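Local atomic coordinates of beta-galacturonidase (Eisenbergiella tayi, PDB entry 6NCW), a protein that cleaves beta-linked galacturonate from glycosides as a family 2 glycoside hydrolase, and may also have beta-glucuronidase activity. Residues 58-64 with 108-114; 66-72 with 98-104; 150-155 with 244-248. All blocks are in the same frame, centred on the assembly; numbering follows the deposited sequence.

Contact 1 of 3, residues 58-64 with 108-114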
loop_
_atom_site.group_PDB
_atom_site.type_symbol
_atom_site.label_atom_id
_atom_site.label_comp_id
_atom_site.label_asym_id
_atom_site.label_seq_id
_atom_site.Cartn_x
_atom_site.Cartn_y
_atom_site.Cartn_z
ATOM N N TYR A 58 4.671 -35.400 11.696
ATOM C CA TYR A 58 3.284 -35.280 12.138
ATOM C C TYR A 58 2.841 -36.587 12.781
ATOM O O TYR A 58 3.076 -37.663 12.225
ATOM C CB TYR A 58 2.339 -34.987 10.963
ATOM C CG TYR A 58 2.459 -33.619 10.316
ATOM C CD1 TYR A 58 1.506 -32.627 10.568
ATOM C CD2 TYR A 58 3.489 -33.332 9.419
ATOM C CE1 TYR A 58 1.590 -31.378 9.962
ATOM C CE2 TYR A 58 3.580 -32.075 8.812
ATOM C CZ TYR A 58 2.628 -31.108 9.089
ATOM O OH TYR A 58 2.708 -29.855 8.503
ATOM N N SER A 59 2.161 -36.508 13.925
ATOM C CA SER A 59 1.711 -37.733 14.567
ATOM C C SER A 59 0.389 -37.515 15.291
ATOM O O SER A 59 0.060 -36.402 15.717
ATOM C CB SER A 59 2.777 -38.268 15.533
ATOM O OG SER A 59 3.316 -37.220 16.328
ATOM N N ARG A 60 -0.364 -38.602 15.411
ATOM C CA ARG A 60 -1.592 -38.672 16.195
ATOM C C ARG A 60 -1.857 -40.143 16.499
ATOM O O ARG A 60 -1.095 -41.021 16.092
ATOM C CB ARG A 60 -2.775 -38.058 15.447
ATOM C CG ARG A 60 -3.134 -38.780 14.155
ATOM C CD ARG A 60 -4.575 -38.421 13.735
ATOM N NE ARG A 60 -5.550 -39.016 14.650
ATOM C CZ ARG A 60 -6.831 -38.655 14.754
ATOM N NH1 ARG A 60 -7.329 -37.680 14.000
ATOM N NH2 ARG A 60 -7.617 -39.270 15.630
ATOM N N GLU A 61 -2.960 -40.414 17.189
ATOM C CA GLU A 61 -3.365 -41.785 17.455
ATOM C C GLU A 61 -4.675 -42.102 16.749
ATOM O O GLU A 61 -5.466 -41.214 16.411
ATOM C CB GLU A 61 -3.506 -42.039 18.961
ATOM C CG GLU A 61 -2.199 -41.903 19.740
ATOM C CD GLU A 61 -2.377 -42.198 21.226
ATOM O OE1 GLU A 61 -3.503 -41.995 21.747
ATOM O OE2 GLU A 61 -1.398 -42.647 21.871
ATOM N N PHE A 62 -4.891 -43.390 16.508
ATOM C CA PHE A 62 -6.158 -43.844 15.962
ATOM C C PHE A 62 -6.470 -45.206 16.557
ATOM O O PHE A 62 -5.602 -45.865 17.132
ATOM C CB PHE A 62 -6.154 -43.892 14.424
ATOM C CG PHE A 62 -5.233 -44.920 13.833
ATOM C CD1 PHE A 62 -5.728 -46.154 13.407
ATOM C CD2 PHE A 62 -3.886 -44.651 13.661
ATOM C CE1 PHE A 62 -4.882 -47.112 12.845
ATOM C CE2 PHE A 62 -3.031 -45.606 13.098
ATOM C CZ PHE A 62 -3.531 -46.835 12.693
ATOM N N GLU A 63 -7.725 -45.613 16.412
ATOM C CA GLU A 63 -8.232 -46.860 16.965
ATOM C C GLU A 63 -8.739 -47.728 15.826
ATOM O O GLU A 63 -9.563 -47.279 15.022
ATOM C CB GLU A 63 -9.349 -46.584 17.968
ATOM C CG GLU A 63 -9.871 -47.814 18.680
ATOM C CD GLU A 63 -10.674 -47.454 19.920
ATOM O OE1 GLU A 63 -10.849 -46.240 20.185
ATOM O OE2 GLU A 63 -11.121 -48.382 20.631
ATOM N N ALA A 64 -8.240 -48.958 15.746
ATOM C CA ALA A 64 -8.584 -49.819 14.624
ATOM C C ALA A 64 -8.148 -51.244 14.920
ATOM O O ALA A 64 -7.290 -51.482 15.776
ATOM C CB ALA A 64 -7.930 -49.340 13.326
ATOM N N GLY A 108 -7.155 -52.031 19.245
ATOM C CA GLY A 108 -6.760 -51.005 20.192
ATOM C C GLY A 108 -6.211 -49.727 19.583
ATOM O O GLY A 108 -6.528 -49.380 18.440
ATOM N N ILE A 109 -5.388 -49.018 20.352
ATOM C CA ILE A 109 -4.901 -47.697 19.978
ATOM C C ILE A 109 -3.556 -47.848 19.280
ATOM O O ILE A 109 -2.651 -48.517 19.794
ATOM C CB ILE A 109 -4.786 -46.784 21.211
ATOM C CG1 ILE A 109 -6.091 -46.024 21.472
ATOM C CG2 ILE A 109 -3.683 -45.769 21.011
ATOM C CD1 ILE A 109 -7.302 -46.887 21.699
ATOM N N HIS A 110 -3.422 -47.223 18.111
ATOM C CA HIS A 110 -2.181 -47.237 17.351
ATOM C C HIS A 110 -1.608 -45.829 17.219
ATOM O O HIS A 110 -2.322 -44.828 17.341
ATOM C CB HIS A 110 -2.407 -47.849 15.970
ATOM C CG HIS A 110 -3.051 -49.198 16.024
ATOM N ND1 HIS A 110 -2.335 -50.353 16.251
ATOM C CD2 HIS A 110 -4.349 -49.572 15.919
ATOM C CE1 HIS A 110 -3.160 -51.385 16.259
ATOM N NE2 HIS A 110 -4.388 -50.938 16.066
ATOM N N GLN A 111 -0.301 -45.763 16.972
ATOM C CA GLN A 111 0.392 -44.502 16.736
ATOM C C GLN A 111 0.644 -44.350 15.243
ATOM O O GLN A 111 1.262 -45.224 14.625
ATOM C CB GLN A 111 1.710 -44.438 17.502
ATOM C CG GLN A 111 1.543 -44.129 18.984
ATOM C CD GLN A 111 0.964 -45.308 19.747
ATOM O OE1 GLN A 111 1.297 -46.473 19.470
ATOM N NE2 GLN A 111 0.078 -45.018 20.702
ATOM N N LEU A 112 0.155 -43.253 14.670
ATOM C CA LEU A 112 0.417 -42.884 13.283
ATOM C C LEU A 112 1.411 -41.732 13.256
ATOM O O LEU A 112 1.221 -40.720 13.946
ATOM C CB LEU A 112 -0.869 -42.471 12.569
ATOM C CG LEU A 112 -0.697 -42.026 11.113
ATOM C CD1 LEU A 112 -0.030 -43.107 10.269
ATOM C CD2 LEU A 112 -2.050 -41.651 10.526
ATOM N N GLU A 113 2.468 -41.884 12.473
ATOM C CA GLU A 113 3.445 -40.819 12.309
ATOM C C GLU A 113 3.771 -40.690 10.834
ATOM O O GLU A 113 4.042 -41.694 10.170
ATOM C CB GLU A 113 4.725 -41.070 13.108
ATOM C CG GLU A 113 5.802 -40.004 12.877
ATOM C CD GLU A 113 7.038 -40.208 13.738
ATOM O OE1 GLU A 113 7.346 -41.380 14.072
ATOM O OE2 GLU A 113 7.701 -39.193 14.084
ATOM N N VAL A 114 3.723 -39.462 10.327
ATOM C CA VAL A 114 4.068 -39.160 8.946
ATOM C C VAL A 114 5.279 -38.239 8.961
ATOM O O VAL A 114 5.256 -37.184 9.608
ATOM C CB VAL A 114 2.896 -38.511 8.198
ATOM C CG1 VAL A 114 3.262 -38.274 6.740
ATOM C CG2 VAL A 114 1.670 -39.379 8.314
#
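F62 and H110 form a hydrogen-bonded pair in two antiparallel strands of the N-terminal beta-sandwich of this family 2 hydrolase. Together with L112 they bury the most surface in the contact. All three project from the same face of the sheet as Y58, R60 and V114. CG of F62 sits between the backbone N and the carbonyl carbon (chi1 67°). This swings the ring across the neighbouring strand. One face of the ring lies against H110 CB, a CH-pi contact of 3.9 Å from CB to the ring centroid. The two aromatic rings themselves meet obliquely. L112 reaches the edge of the F62 ring, with CB 3.8 Å from F62 CE2. L144 of strand 142-147, in the facing sheet, also packs on F62, so the ring is part of the sandwich interior.

The H110 imidazole is held by both nitrogens. ND1 bonds to D84, and NE2 donates to A64 O at 3.0 Å. The A64 oxygen lies in the ring plane, but NE2 stands above the A64 carbonyl plane. The nearby D84 carboxylate could favour a protonated imidazole. Next to this pair, H110 N donates to F62 O at 2.7 Å in an almost straight bond.

The other face of the sheet carries S59, E61, E63, I109, Q111 and E113. E61 and Q111 lie side by side. I109 CG2 packs against E61 CD at 3.8 Å. The chain of Q111 bends at chi2 (72°), and its NE2 meets E61 OE2 at 3.0 Å from above the carboxylate plane.

Contact 2 of 3, residues 66-72 with 98-104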
loop_
_atom_site.group_PDB
_atom_site.type_symbol
_atom_site.label_atom_id
_atom_site.label_comp_id
_atom_site.label_asym_id
_atom_site.label_seq_id
_atom_site.Cartn_x
_atom_site.Cartn_y
_atom_site.Cartn_z
ATOM N N GLY A 66 -7.781 -55.329 12.720
ATOM C CA GLY A 66 -7.923 -56.106 11.507
ATOM C C GLY A 66 -7.179 -55.486 10.338
ATOM O O GLY A 66 -6.138 -54.855 10.496
ATOM N N ASN A 67 -7.720 -55.699 9.145
ATOM C CA ASN A 67 -7.137 -55.134 7.936
ATOM C C ASN A 67 -7.565 -53.675 7.791
ATOM O O ASN A 67 -8.764 -53.367 7.798
ATOM C CB ASN A 67 -7.577 -55.925 6.704
ATOM C CG ASN A 67 -6.980 -57.317 6.646
ATOM O OD1 ASN A 67 -5.963 -57.609 7.278
ATOM N ND2 ASN A 67 -7.611 -58.181 5.868
ATOM N N ILE A 68 -6.586 -52.781 7.640
ATOM C CA ILE A 68 -6.859 -51.355 7.527
ATOM C C ILE A 68 -6.206 -50.781 6.274
ATOM O O ILE A 68 -5.231 -51.316 5.737
ATOM C CB ILE A 68 -6.384 -50.565 8.761
ATOM C CG1 ILE A 68 -4.858 -50.524 8.817
ATOM C CG2 ILE A 68 -6.986 -51.148 10.036
ATOM C CD1 ILE A 68 -4.300 -49.549 9.855
ATOM N N ARG A 69 -6.758 -49.657 5.829
ATOM C CA ARG A 69 -6.204 -48.868 4.741
ATOM C C ARG A 69 -6.142 -47.426 5.211
ATOM O O ARG A 69 -7.154 -46.873 5.657
ATOM C CB ARG A 69 -7.063 -49.000 3.480
ATOM C CG ARG A 69 -6.577 -48.227 2.273
ATOM C CD ARG A 69 -7.583 -48.391 1.132
ATOM N NE ARG A 69 -7.228 -47.583 -0.023
ATOM C CZ ARG A 69 -7.921 -46.535 -0.454
ATOM N NH1 ARG A 69 -9.034 -46.160 0.170
ATOM N NH2 ARG A 69 -7.494 -45.861 -1.520
ATOM N N LEU A 70 -4.961 -46.834 5.147
ATOM C CA LEU A 70 -4.792 -45.400 5.357
ATOM C C LEU A 70 -4.634 -44.738 3.995
ATOM O O LEU A 70 -3.670 -45.028 3.278
ATOM C CB LEU A 70 -3.577 -45.110 6.232
ATOM C CG LEU A 70 -3.654 -45.657 7.652
ATOM C CD1 LEU A 70 -2.257 -46.004 8.143
ATOM C CD2 LEU A 70 -4.294 -44.627 8.553
ATOM N N GLU A 71 -5.580 -43.871 3.627
ATOM C CA GLU A 71 -5.467 -43.104 2.394
ATOM C C GLU A 71 -4.985 -41.687 2.692
ATOM O O GLU A 71 -5.571 -40.979 3.523
ATOM C CB GLU A 71 -6.781 -43.041 1.619
ATOM C CG GLU A 71 -6.567 -42.287 0.279
ATOM C CD GLU A 71 -7.812 -42.161 -0.569
ATOM O OE1 GLU A 71 -8.926 -42.406 -0.055
ATOM O OE2 GLU A 71 -7.663 -41.797 -1.762
ATOM N N PHE A 72 -3.921 -41.286 2.012
ATOM C CA PHE A 72 -3.380 -39.931 2.093
ATOM C C PHE A 72 -3.669 -39.201 0.787
ATOM O O PHE A 72 -3.226 -39.638 -0.282
ATOM C CB PHE A 72 -1.887 -39.976 2.383
ATOM C CG PHE A 72 -1.566 -40.584 3.719
ATOM C CD1 PHE A 72 -1.461 -41.964 3.858
ATOM C CD2 PHE A 72 -1.407 -39.779 4.840
ATOM C CE1 PHE A 72 -1.184 -42.533 5.105
ATOM C CE2 PHE A 72 -1.136 -40.347 6.091
ATOM C CZ PHE A 72 -1.027 -41.722 6.217
ATOM N N PHE A 98 -2.267 -41.400 -2.344
ATOM C CA PHE A 98 -1.653 -42.720 -2.201
ATOM C C PHE A 98 -2.256 -43.378 -0.970
ATOM O O PHE A 98 -2.959 -42.732 -0.188
ATOM C CB PHE A 98 -0.113 -42.646 -2.099
ATOM C CG PHE A 98 0.413 -41.892 -0.864
ATOM C CD1 PHE A 98 0.475 -40.503 -0.848
ATOM C CD2 PHE A 98 0.868 -42.584 0.252
ATOM C CE1 PHE A 98 0.979 -39.817 0.259
ATOM C CE2 PHE A 98 1.366 -41.916 1.365
ATOM C CZ PHE A 98 1.426 -40.521 1.370
ATOM N N ASP A 99 -1.997 -44.674 -0.798
ATOM C CA ASP A 99 -2.546 -45.366 0.364
ATOM C C ASP A 99 -1.540 -46.356 0.946
ATOM O O ASP A 99 -0.584 -46.776 0.289
ATOM C CB ASP A 99 -3.888 -46.074 0.043
ATOM C CG ASP A 99 -3.745 -47.278 -0.911
ATOM O OD1 ASP A 99 -2.624 -47.760 -1.173
ATOM O OD2 ASP A 99 -4.790 -47.749 -1.407
ATOM N N VAL A 100 -1.777 -46.709 2.208
ATOM C CA VAL A 100 -1.055 -47.759 2.915
ATOM C C VAL A 100 -2.083 -48.778 3.371
ATOM O O VAL A 100 -3.105 -48.407 3.964
ATOM C CB VAL A 100 -0.276 -47.211 4.122
ATOM C CG1 VAL A 100 0.408 -48.340 4.874
ATOM C CG2 VAL A 100 0.734 -46.170 3.668
ATOM N N VAL A 101 -1.825 -50.050 3.083
ATOM C CA VAL A 101 -2.710 -51.145 3.466
ATOM C C VAL A 101 -1.974 -52.039 4.456
ATOM O O VAL A 101 -0.833 -52.441 4.210
ATOM C CB VAL A 101 -3.180 -51.943 2.241
ATOM C CG1 VAL A 101 -4.006 -53.140 2.690
ATOM C CG2 VAL A 101 -3.991 -51.034 1.314
ATOM N N LEU A 102 -2.624 -52.336 5.578
ATOM C CA LEU A 102 -2.009 -53.081 6.668
ATOM C C LEU A 102 -2.879 -54.271 7.024
ATOM O O LEU A 102 -4.073 -54.112 7.299
ATOM C CB LEU A 102 -1.811 -52.207 7.903
ATOM C CG LEU A 102 -0.653 -51.230 7.776
ATOM C CD1 LEU A 102 -0.485 -50.460 9.065
ATOM C CD2 LEU A 102 0.609 -51.992 7.405
ATOM N N LYS A 103 -2.273 -55.452 7.048
ATOM C CA LYS A 103 -3.015 -56.684 7.251
ATOM C C LYS A 103 -3.042 -57.045 8.728
ATOM O O LYS A 103 -2.004 -57.035 9.397
ATOM C CB LYS A 103 -2.408 -57.815 6.422
ATOM C CG LYS A 103 -2.767 -57.723 4.945
ATOM C CD LYS A 103 -1.914 -58.650 4.088
ATOM C CE LYS A 103 -2.503 -58.794 2.694
ATOM N NZ LYS A 103 -1.704 -59.703 1.828
ATOM N N ASP A 104 -4.251 -57.285 9.234
ATOM C CA ASP A 104 -4.509 -57.940 10.515
ATOM C C ASP A 104 -3.663 -57.345 11.646
ATOM O O ASP A 104 -2.783 -57.990 12.219
ATOM C CB ASP A 104 -4.289 -59.448 10.359
ATOM C CG ASP A 104 -4.749 -60.237 11.568
ATOM O OD1 ASP A 104 -3.879 -60.805 12.260
ATOM O OD2 ASP A 104 -5.971 -60.275 11.829
#
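R69 meets D99 because its chain is fully extended from CG to NE, with CG trans to the backbone N (chi1 -180°). F98 has a different first torsion: its CG lies between N and the carbonyl carbon (chi1 63°), which carries the ring across to F72. Both pairs join neighbouring antiparallel strands, distant in sequence, in one sheet of the N-terminal beta-sandwich.

R69 NE donates to D99 OD2 at 2.8 Å, in a salt bridge. OD2 lies at the edge of the guanidinium and is met on its anti side, somewhat out of the carboxylate plane. The guanidinium and carboxylate planes are nearly perpendicular (88°). R69 NH2 adds a weak bond to the same oxygen. R69 NH1 turns to E145, while E71 has K73 as its stronger partner.

On the opposite face, F72 CB sits over the F98 ring, 3.7 Å from its centroid. The two rings are close to parallel but slid apart, so they barely overlap. I68 CG1 packs on L102 CB at 3.6 Å. V81 and V83 of the facing sheet touch F72 and L70. At the end of the pairing where both chains turn a corner, N67 OD1 accepts from D104 N at 2.6 Å, in the amide's carbonyl plane.

Contact 3 of 3, residues 150-155 with 244-248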
loop_
_atom_site.group_PDB
_atom_site.type_symbol
_atom_site.label_atom_id
_atom_site.label_comp_id
_atom_site.label_asym_id
_atom_site.label_seq_id
_atom_site.Cartn_x
_atom_site.Cartn_y
_atom_site.Cartn_z
ATOM N N ALA A 150 -11.575 -58.464 1.397
ATOM C CA ALA A 150 -11.369 -57.887 0.072
ATOM C C ALA A 150 -12.133 -56.573 -0.027
ATOM O O ALA A 150 -13.112 -56.353 0.693
ATOM C CB ALA A 150 -11.817 -58.849 -1.032
ATOM N N TYR A 151 -11.687 -55.706 -0.943
ATOM C CA TYR A 151 -12.283 -54.379 -1.062
ATOM C C TYR A 151 -12.183 -53.859 -2.493
ATOM O O TYR A 151 -11.361 -54.311 -3.294
ATOM C CB TYR A 151 -11.622 -53.383 -0.100
ATOM C CG TYR A 151 -10.197 -53.003 -0.449
ATOM C CD1 TYR A 151 -9.914 -51.813 -1.133
ATOM C CD2 TYR A 151 -9.134 -53.815 -0.079
ATOM C CE1 TYR A 151 -8.608 -51.456 -1.449
ATOM C CE2 TYR A 151 -7.829 -53.469 -0.388
ATOM C CZ TYR A 151 -7.573 -52.289 -1.071
ATOM O OH TYR A 151 -6.273 -51.958 -1.366
ATOM N N LEU A 152 -13.034 -52.883 -2.787
ATOM C CA LEU A 152 -13.074 -52.232 -4.092
ATOM C C LEU A 152 -12.021 -51.122 -4.138
ATOM O O LEU A 152 -12.133 -50.115 -3.433
ATOM C CB LEU A 152 -14.476 -51.690 -4.350
ATOM C CG LEU A 152 -15.507 -52.827 -4.389
ATOM C CD1 LEU A 152 -16.918 -52.341 -4.661
ATOM C CD2 LEU A 152 -15.087 -53.843 -5.440
ATOM N N SER A 153 -11.003 -51.305 -4.981
ATOM C CA SER A 153 -9.904 -50.352 -5.089
ATOM C C SER A 153 -10.286 -49.103 -5.897
ATOM O O SER A 153 -9.905 -47.988 -5.526
ATOM C CB SER A 153 -8.696 -51.057 -5.698
ATOM O OG SER A 153 -7.762 -50.120 -6.190
ATOM N N TRP A 154 -11.030 -49.257 -6.991
ATOM C CA TRP A 154 -11.560 -48.129 -7.757
ATOM C C TRP A 154 -12.634 -48.639 -8.713
ATOM O O TRP A 154 -12.746 -49.845 -8.958
ATOM C CB TRP A 154 -10.463 -47.378 -8.541
ATOM C CG TRP A 154 -9.529 -48.227 -9.422
ATOM C CD1 TRP A 154 -8.261 -48.626 -9.112
ATOM C CD2 TRP A 154 -9.794 -48.746 -10.745
ATOM N NE1 TRP A 154 -7.727 -49.366 -10.136
ATOM C CE2 TRP A 154 -8.642 -49.447 -11.155
ATOM C CE3 TRP A 154 -10.900 -48.698 -11.610
ATOM C CZ2 TRP A 154 -8.554 -50.089 -12.399
ATOM C CZ3 TRP A 154 -10.807 -49.333 -12.851
ATOM C CH2 TRP A 154 -9.644 -50.024 -13.229
ATOM N N ILE A 155 -13.439 -47.704 -9.222
ATOM C CA ILE A 155 -14.399 -47.933 -10.297
ATOM C C ILE A 155 -14.261 -46.795 -11.319
ATOM O O ILE A 155 -14.173 -45.625 -10.936
ATOM C CB ILE A 155 -15.839 -48.023 -9.749
ATOM C CG1 ILE A 155 -16.859 -48.135 -10.883
ATOM C CG2 ILE A 155 -16.161 -46.834 -8.854
ATOM C CD1 ILE A 155 -18.236 -48.557 -10.402
ATOM N N ALA A 244 -20.823 -56.573 1.588
ATOM C CA ALA A 244 -19.603 -56.684 2.374
ATOM C C ALA A 244 -18.632 -55.482 2.156
ATOM O O ALA A 244 -17.872 -55.123 3.067
ATOM C CB ALA A 244 -18.912 -58.001 2.066
ATOM N N ASP A 245 -18.652 -54.861 0.973
ATOM C CA ASP A 245 -17.868 -53.646 0.743
ATOM C C ASP A 245 -18.521 -52.841 -0.371
ATOM O O ASP A 245 -19.232 -53.392 -1.216
ATOM C CB ASP A 245 -16.406 -53.962 0.392
ATOM C CG ASP A 245 -15.538 -52.702 0.278
ATOM O OD1 ASP A 245 -15.583 -51.864 1.208
ATOM O OD2 ASP A 245 -14.820 -52.548 -0.744
ATOM N N ASP A 246 -18.265 -51.529 -0.375
ATOM C CA ASP A 246 -18.760 -50.678 -1.449
ATOM C C ASP A 246 -17.717 -49.645 -1.867
ATOM O O ASP A 246 -16.687 -49.442 -1.212
ATOM C CB ASP A 246 -20.080 -49.974 -1.072
ATOM C CG ASP A 246 -19.941 -48.975 0.077
ATOM O OD1 ASP A 246 -18.887 -48.899 0.766
ATOM O OD2 ASP A 246 -20.933 -48.248 0.299
ATOM N N ILE A 247 -18.003 -49.012 -3.002
ATOM C CA ILE A 247 -17.378 -47.761 -3.412
ATOM C C ILE A 247 -18.449 -46.952 -4.125
ATOM O O ILE A 247 -19.269 -47.507 -4.870
ATOM C CB ILE A 247 -16.140 -47.990 -4.308
ATOM C CG1 ILE A 247 -15.351 -46.692 -4.472
ATOM C CG2 ILE A 247 -16.546 -48.538 -5.670
ATOM C CD1 ILE A 247 -13.938 -46.911 -4.913
ATOM N N ILE A 248 -18.491 -45.651 -3.844
ATOM C CA ILE A 248 -19.435 -44.734 -4.473
ATOM C C ILE A 248 -18.637 -43.605 -5.121
ATOM O O ILE A 248 -17.735 -43.042 -4.492
ATOM C CB ILE A 248 -20.444 -44.178 -3.454
ATOM C CG1 ILE A 248 -21.103 -45.325 -2.666
ATOM C CG2 ILE A 248 -21.500 -43.370 -4.153
ATOM C CD1 ILE A 248 -21.982 -44.855 -1.503
#
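Strands 150-155 and 245-248 run in nearly the same direction, 14° apart, with axes 6.1 Å from each other at the closest point. They are not paired as neighbours in one sheet, and side chains fill the gap. D245, L152, I155 and I247 do most of this.

D245 has its CG trans to the backbone N (chi1 -175°), which carries the carboxylate to the other strand. OD2 accepts from L152 N at 2.7 Å, and the N-H lies nearly along the C-O axis of the carboxylate. OD2 also sits 3.1 Å from Y151 CA. The other oxygen, OD1, is in a salt bridge with R11. R11 bonds to L152 O as well, so one arginine ties the carboxylate to the strand it grips.

The two strands belong to different sheets of the immunoglobulin-like beta-sandwich of this family. Strand 150-162 is an outer strand of a three-stranded sheet. Strand 245-251 pairs with strand 227-238 in the other sheet. It starts at a classic beta bulge, where A244 and D245 both face L237.

S153 has a helical psi (-40°), and this kink lets L152 and I155 both point toward 245-248. S153 and W154 both bond to C173 through the backbone. I247 has the most surface buried here. Its CG2 branch reaches I155 CG2 at 3.6 Å and L152 CD1 at 4.0 Å. A235 of strand 227-238 packs on all three of these side chains. The other branch of I247 goes along the backbone, with CD1 3.9 Å from W154 CA.

Overall arrangement
Contacts 1 and 2 lie in the two facing sheets of the N-terminal beta-sandwich, with centres about 12 Å apart. Along the chain, contact 2 is nested inside the loop closed by contact 1. Strands 55-63 and 68-72 follow each other, as do 98-105 and 109-117, so each link crosses between the sheets. V114, L112 and F62 meet F72, L70 and I68 in the interior. Contact 3 comes later, in the next, immunoglobulin-like domain. Its centre is about 14 Å from that of contact 2 and 24 Å from that of contact 1. Y151 packs on V101 and R69, which joins the two domains. All three contacts lie away from the galacturonate site.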